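Local coordinates for probable transcriptional regulatory protein, Rv1404 (Mycobacterium tuberculosis, PDB 2NYX), which probably binds DNA as a transcription factor of the MarR family, through a winged helix-turn-helix domain, at the interface of chains A and B. Coordinates in Å, arbitrary orientation; residue numbers count along the deposited sequence, not the author numbering. Chains: chain A/B, Probable transcriptional regulatory protein, Rv1404.

Contact 1: the interface of chains A and B. Residues chain A 128, 136-137, 139-140; chain B 14, 17-18, 21.
B:Ile17 meets A:Arg136 and A:Val128 through its CG2 methyl, which is anti to the backbone N, while the CG1 arm (chi1 -74°) lies beside that N. CG2 touches CB of A:Arg136 and CG1 of A:Val128. CD1, at the end of the CG1 arm, reaches other side chains than CG2 does. It lies 3.9 Å from the ring atom CD2 of A:His137, whose side chain it crosses at about a right angle, and also reaches CG2 of A:Val140.

The methyls of B:Leu21 meet different valines. CD1 packs 3.6 Å from CG2 of A:Val140, and CD2 packs 3.6 Å from CG2 of A:Val128. CD1 of A:Leu139 packs against CG and both methyls of B:Leu21, with the two leucine side chains nearly perpendicular.

Contact across the chains is apolar, and the polar bonding stays within chain A. The extended side chain of A:Arg136 brings its guanidinium NE to the carbonyl O of A:Val128 at 2.8 Å, from above the carbonyl plane. This ties the last turn of helix 107-129 to the start of helix 133-149. B:Val14 borders the site next to A:Val128, just before the helix of B:Ile17. In the fold, the short helix 16-24 of chain B lies against these two C-terminal helices of chain A.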
ATOM      1  N   VAL A 128      10.175   2.113  13.108  1.00 26.72           N
ATOM      2  CA  VAL A 128      11.585   2.501  13.044  1.00 27.34           C
ATOM      3  C   VAL A 128      12.228   2.661  14.426  1.00 27.87           C
ATOM      4  O   VAL A 128      13.399   2.335  14.603  1.00 27.80           O
ATOM      5  CB  VAL A 128      11.760   3.761  12.176  1.00 27.28           C
ATOM      6  CG1 VAL A 128      13.066   4.478  12.472  1.00 28.01           C
ATOM      7  CG2 VAL A 128      11.687   3.388  10.720  1.00 27.52           C
ATOM      8  N   ARG A 136      18.040   0.730  10.521  1.00 26.42           N
ATOM      9  CA  ARG A 136      17.300   1.818   9.908  1.00 26.01           C
ATOM     10  C   ARG A 136      18.012   2.303   8.648  1.00 26.17           C
ATOM     11  O   ARG A 136      17.405   2.392   7.581  1.00 26.35           O
ATOM     12  CB  ARG A 136      17.151   2.970  10.883  1.00 25.67           C
ATOM     13  CG  ARG A 136      16.456   2.622  12.166  1.00 24.94           C
ATOM     14  CD  ARG A 136      16.511   3.820  13.066  1.00 24.36           C
ATOM     15  NE  ARG A 136      15.851   3.592  14.338  1.00 24.15           N
ATOM     16  CZ  ARG A 136      16.108   4.290  15.437  1.00 24.87           C
ATOM     17  NH1 ARG A 136      17.020   5.259  15.421  1.00 24.76           N
ATOM     18  NH2 ARG A 136      15.456   4.017  16.556  1.00 25.16           N
ATOM     19  N   HIS A 137      19.302   2.597   8.784  1.00 25.93           N
ATOM     20  CA  HIS A 137      20.110   3.104   7.685  1.00 26.06           C
ATOM     21  C   HIS A 137      20.193   2.087   6.551  1.00 25.47           C
ATOM     22  O   HIS A 137      20.057   2.446   5.380  1.00 25.32           O
ATOM     23  CB  HIS A 137      21.503   3.434   8.182  1.00 26.11           C
ATOM     24  CG  HIS A 137      21.929   4.834   7.893  1.00 28.50           C
ATOM     25  ND1 HIS A 137      22.732   5.162   6.819  1.00 30.18           N
ATOM     26  CD2 HIS A 137      21.676   5.993   8.550  1.00 30.11           C
ATOM     27  CE1 HIS A 137      22.958   6.465   6.828  1.00 31.31           C
ATOM     28  NE2 HIS A 137      22.329   6.992   7.867  1.00 31.72           N
ATOM     29  N   LEU A 139      18.022  -0.084   5.814  1.00 23.75           N
ATOM     30  CA  LEU A 139      16.699  -0.177   5.200  1.00 23.48           C
ATOM     31  C   LEU A 139      16.488   0.907   4.137  1.00 22.93           C
ATOM     32  O   LEU A 139      15.997   0.621   3.049  1.00 22.39           O
ATOM     33  CB  LEU A 139      15.622  -0.123   6.287  1.00 23.73           C
ATOM     34  CG  LEU A 139      14.207  -0.683   6.105  1.00 24.75           C
ATOM     35  CD1 LEU A 139      13.197   0.422   6.025  1.00 26.41           C
ATOM     36  CD2 LEU A 139      14.053  -1.654   4.925  1.00 26.99           C
ATOM     37  N   VAL A 140      16.871   2.144   4.458  1.00 22.72           N
ATOM     38  CA  VAL A 140      16.908   3.233   3.482  1.00 22.47           C
ATOM     39  C   VAL A 140      17.759   2.814   2.272  1.00 22.40           C
ATOM     40  O   VAL A 140      17.325   2.937   1.124  1.00 22.68           O
ATOM     41  CB  VAL A 140      17.476   4.532   4.090  1.00 22.54           C
ATOM     42  CG1 VAL A 140      17.552   5.653   3.029  1.00 22.70           C
ATOM     43  CG2 VAL A 140      16.664   4.961   5.292  1.00 21.32           C
TER
ATOM     44  N   VAL B  14      15.015   9.538  14.217  1.00 51.17           N
ATOM     45  CA  VAL B  14      13.608   9.058  14.000  1.00 49.92           C
ATOM     46  C   VAL B  14      13.235   8.646  12.537  1.00 48.49           C
ATOM     47  O   VAL B  14      13.397   7.467  12.238  1.00 48.72           O
ATOM     48  CB  VAL B  14      12.454   9.554  14.938  1.00 50.26           C
ATOM     49  CG1 VAL B  14      11.195   8.750  14.652  1.00 50.77           C
ATOM     50  CG2 VAL B  14      12.825   9.364  16.407  1.00 50.94           C
ATOM     51  N   ILE B  17      15.000   9.555   9.201  1.00 33.95           N
ATOM     52  CA  ILE B  17      15.004   8.208   8.654  1.00 32.08           C
ATOM     53  C   ILE B  17      13.632   7.903   8.076  1.00 30.91           C
ATOM     54  O   ILE B  17      13.529   7.392   6.960  1.00 30.54           O
ATOM     55  CB  ILE B  17      15.409   7.151   9.720  1.00 32.09           C
ATOM     56  CG1 ILE B  17      16.916   7.204  10.007  1.00 32.14           C
ATOM     57  CG2 ILE B  17      14.987   5.739   9.307  1.00 32.06           C
ATOM     58  CD1 ILE B  17      17.806   6.660   8.885  1.00 32.52           C
ATOM     59  N   THR B  18      12.590   8.250   8.834  1.00 29.58           N
ATOM     60  CA  THR B  18      11.201   8.051   8.427  1.00 28.29           C
ATOM     61  C   THR B  18      10.892   8.789   7.140  1.00 27.91           C
ATOM     62  O   THR B  18      10.255   8.234   6.254  1.00 27.70           O
ATOM     63  CB  THR B  18      10.203   8.458   9.537  1.00 28.00           C
ATOM     64  OG1 THR B  18      10.242   7.483  10.576  1.00 26.98           O
ATOM     65  CG2 THR B  18       8.780   8.510   9.007  1.00 27.90           C
ATOM     66  N   LEU B  21      12.441   7.232   4.264  1.00 26.71           N
ATOM     67  CA  LEU B  21      11.666   6.025   4.018  1.00 26.44           C
ATOM     68  C   LEU B  21      10.367   6.246   3.248  1.00 26.60           C
ATOM     69  O   LEU B  21       9.933   5.365   2.520  1.00 26.87           O
ATOM     70  CB  LEU B  21      11.360   5.338   5.348  1.00 26.31           C
ATOM     71  CG  LEU B  21      12.028   4.028   5.781  1.00 25.97           C
ATOM     72  CD1 LEU B  21      13.285   3.664   4.991  1.00 24.35           C
ATOM     73  CD2 LEU B  21      12.300   4.088   7.282  1.00 24.34           C
TER

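Contact 2: the interface of chains A and B. Residues chain A 17, 20-21, 24, 139, 142-143; chain B 124, 128, 131, 143.
Helix 14-39 of chain A, with helix 133-149 beside it, meets helices 107-128 and 139-150 of chain B and the loop residue B:Met131. In MarR-family proteins the N- and C-terminal helices build the dimerisation region, and this patch probably belongs to it.

B:Leu143 inserts between the two chain A helices and has 111 Å² of its surface hidden by chain A. Its CG is anti to the carbonyl carbon and beside the backbone N (chi1 -72°), which points the forked end into chain A. The CD1 methyl faces helix 14-39, 3.8 Å from CG of A:Leu21 and equally near CB of A:Ala20. The CD2 methyl lies between the two helices, 3.8 Å from CB of A:Ala24 on helix 14-39 and against CD2 of A:Leu139 on helix 133-149, the second methyl of that residue. The side chains of A:Leu139 and B:Leu143 cross at about a right angle. CB of A:Ala142 borders the leucine from helix 133-149. The small alanine side chains let the leucine lie near the chain A backbone. CD2 of B:Leu143 also comes to 4.1 Å from CD2 of A:Leu143, so the two copies of this residue meet methyl to methyl.

A:Leu21 faces two ways. CG and CD2 touch B:Leu143, while CB and CD1 face the other part of chain B. CB packs 3.8 Å from the CG2 branch of B:Ile124. CD1 lies 3.8 Å from CG2 of B:Val128 and 4.0 Å from the terminal methyl CE of the selenomethionine B:Met131, whose chain is extended beyond CG. One turn earlier on helix 14-39, CG2 of A:Ile17 rests 3.8 Å from CG1 of B:Val128. CG2 of B:Val128 touches both A:Ile17 and A:Leu21.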
ATOM      1  N   ILE A  17      16.715 -12.021  -1.781  1.00 22.87           N
ATOM      2  CA  ILE A  17      16.477 -10.572  -1.819  1.00 22.11           C
ATOM      3  C   ILE A  17      15.011 -10.293  -2.137  1.00 21.76           C
ATOM      4  O   ILE A  17      14.377  -9.466  -1.495  1.00 22.00           O
ATOM      5  CB  ILE A  17      17.419  -9.832  -2.823  1.00 22.12           C
ATOM      6  CG1 ILE A  17      18.886  -9.955  -2.386  1.00 22.18           C
ATOM      7  CG2 ILE A  17      17.056  -8.354  -2.934  1.00 21.23           C
ATOM      8  CD1 ILE A  17      19.899  -9.608  -3.480  1.00 21.74           C
ATOM      9  N   ALA A  20      12.627 -11.250   0.781  1.00 20.80           N
ATOM     10  CA  ALA A  20      12.702 -10.252   1.845  1.00 20.23           C
ATOM     11  C   ALA A  20      11.949  -8.970   1.474  1.00 19.97           C
ATOM     12  O   ALA A  20      11.283  -8.351   2.315  1.00 19.50           O
ATOM     13  CB  ALA A  20      14.147  -9.952   2.171  1.00 20.28           C
ATOM     14  N   LEU A  21      12.063  -8.584   0.204  1.00 19.83           N
ATOM     15  CA  LEU A  21      11.339  -7.445  -0.351  1.00 19.75           C
ATOM     16  C   LEU A  21       9.830  -7.688  -0.423  1.00 19.74           C
ATOM     17  O   LEU A  21       9.036  -6.770  -0.202  1.00 19.46           O
ATOM     18  CB  LEU A  21      11.893  -7.091  -1.731  1.00 19.90           C
ATOM     19  CG  LEU A  21      13.155  -6.237  -1.743  1.00 19.44           C
ATOM     20  CD1 LEU A  21      13.865  -6.419  -3.043  1.00 20.90           C
ATOM     21  CD2 LEU A  21      12.833  -4.785  -1.519  1.00 20.00           C
ATOM     22  N   ALA A  24       8.531  -7.241   3.076  1.00 22.41           N
ATOM     23  CA  ALA A  24       8.565  -5.788   3.284  1.00 22.71           C
ATOM     24  C   ALA A  24       7.422  -5.072   2.580  1.00 22.83           C
ATOM     25  O   ALA A  24       6.870  -4.114   3.118  1.00 23.12           O
ATOM     26  CB  ALA A  24       9.900  -5.193   2.844  1.00 22.90           C
ATOM     27  N   LEU A 139      18.022  -0.084   5.814  1.00 23.75           N
ATOM     28  CA  LEU A 139      16.699  -0.177   5.200  1.00 23.48           C
ATOM     29  C   LEU A 139      16.488   0.907   4.137  1.00 22.93           C
ATOM     30  O   LEU A 139      15.997   0.621   3.049  1.00 22.39           O
ATOM     31  CB  LEU A 139      15.622  -0.123   6.287  1.00 23.73           C
ATOM     32  CG  LEU A 139      14.207  -0.683   6.105  1.00 24.75           C
ATOM     33  CD1 LEU A 139      13.197   0.422   6.025  1.00 26.41           C
ATOM     34  CD2 LEU A 139      14.053  -1.654   4.925  1.00 26.99           C
ATOM     35  N   ALA A 142      18.558  -0.224   1.242  1.00 21.75           N
ATOM     36  CA  ALA A 142      17.970  -1.361   0.542  1.00 21.87           C
ATOM     37  C   ALA A 142      16.832  -0.957  -0.394  1.00 22.10           C
ATOM     38  O   ALA A 142      16.763  -1.415  -1.531  1.00 22.11           O
ATOM     39  CB  ALA A 142      17.487  -2.400   1.547  1.00 21.65           C
ATOM     40  N   LEU A 143      15.938  -0.105   0.096  1.00 22.53           N
ATOM     41  CA  LEU A 143      14.778   0.330  -0.671  1.00 22.77           C
ATOM     42  C   LEU A 143      15.141   1.363  -1.738  1.00 22.81           C
ATOM     43  O   LEU A 143      14.460   1.482  -2.750  1.00 22.94           O
ATOM     44  CB  LEU A 143      13.708   0.888   0.262  1.00 22.70           C
ATOM     45  CG  LEU A 143      13.011  -0.066   1.222  1.00 23.40           C
ATOM     46  CD1 LEU A 143      11.968   0.717   1.985  1.00 24.85           C
ATOM     47  CD2 LEU A 143      12.344  -1.239   0.508  1.00 24.86           C
TER
ATOM     48  N   ILE B 124       9.001  -8.055  -8.553  1.00 28.55           N
ATOM     49  CA  ILE B 124      10.096  -7.736  -7.651  1.00 28.42           C
ATOM     50  C   ILE B 124      11.397  -8.354  -8.145  1.00 28.28           C
ATOM     51  O   ILE B 124      12.398  -7.650  -8.255  1.00 28.72           O
ATOM     52  CB  ILE B 124       9.777  -8.091  -6.169  1.00 28.62           C
ATOM     53  CG1 ILE B 124       8.728  -7.113  -5.623  1.00 28.68           C
ATOM     54  CG2 ILE B 124      11.052  -8.066  -5.299  1.00 28.30           C
ATOM     55  CD1 ILE B 124       8.176  -7.449  -4.219  1.00 28.64           C
ATOM     56  N   VAL B 128      15.031  -7.043  -9.146  1.00 29.13           N
ATOM     57  CA  VAL B 128      16.202  -7.536  -8.416  1.00 29.85           C
ATOM     58  C   VAL B 128      17.301  -8.083  -9.345  1.00 30.64           C
ATOM     59  O   VAL B 128      18.486  -7.997  -9.019  1.00 30.75           O
ATOM     60  CB  VAL B 128      15.811  -8.586  -7.341  1.00 29.55           C
ATOM     61  CG1 VAL B 128      17.034  -9.151  -6.650  1.00 29.07           C
ATOM     62  CG2 VAL B 128      14.906  -7.960  -6.301  1.00 30.31           C
HETATM   63  N   MSE B 131      19.821  -5.295 -10.168  1.00 37.24           N
HETATM   64  CA  MSE B 131      20.835  -4.821  -9.222  1.00 38.93           C
HETATM   65  C   MSE B 131      22.140  -5.562  -9.503  1.00 36.85           C
HETATM   66  O   MSE B 131      22.141  -6.796  -9.565  1.00 36.83           O
HETATM   67  CB  MSE B 131      20.411  -5.068  -7.772  1.00 38.94           C
HETATM   68  CG  MSE B 131      18.924  -4.899  -7.500  1.00 41.02           C
HETATM   69 SE   MSE B 131      18.511  -4.875  -5.578  1.00 46.50          SE
HETATM   70  CE  MSE B 131      16.620  -5.030  -5.651  1.00 43.23           C
ATOM     71  N   LEU B 143      16.113  -5.591   5.580  1.00 26.02           N
ATOM     72  CA  LEU B 143      14.704  -5.824   5.277  1.00 25.78           C
ATOM     73  C   LEU B 143      14.014  -6.692   6.321  1.00 25.59           C
ATOM     74  O   LEU B 143      12.879  -6.436   6.689  1.00 25.62           O
ATOM     75  CB  LEU B 143      14.551  -6.440   3.885  1.00 25.71           C
ATOM     76  CG  LEU B 143      14.828  -5.497   2.709  1.00 25.81           C
ATOM     77  CD1 LEU B 143      15.131  -6.304   1.457  1.00 27.61           C
ATOM     78  CD2 LEU B 143      13.670  -4.540   2.457  1.00 25.34           C
TER

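The C-alpha centres of contact 1 and contact 2 lie about 14 Å apart. A:Leu139 belongs to both and gives one methyl to each. Helix 133-149 of chain A therefore runs through both patches. The contacts use related surfaces in exchanged roles: residues 17 and 21 come from chain B in contact 1 and from chain A in contact 2, and each time Val128 of the other chain is a partner. The surroundings differ, in keeping with a pairing that is not an exact two-fold. Together the contacts form a continuous apolar part of the interface, consistent with the dimer typical of MarR-family proteins.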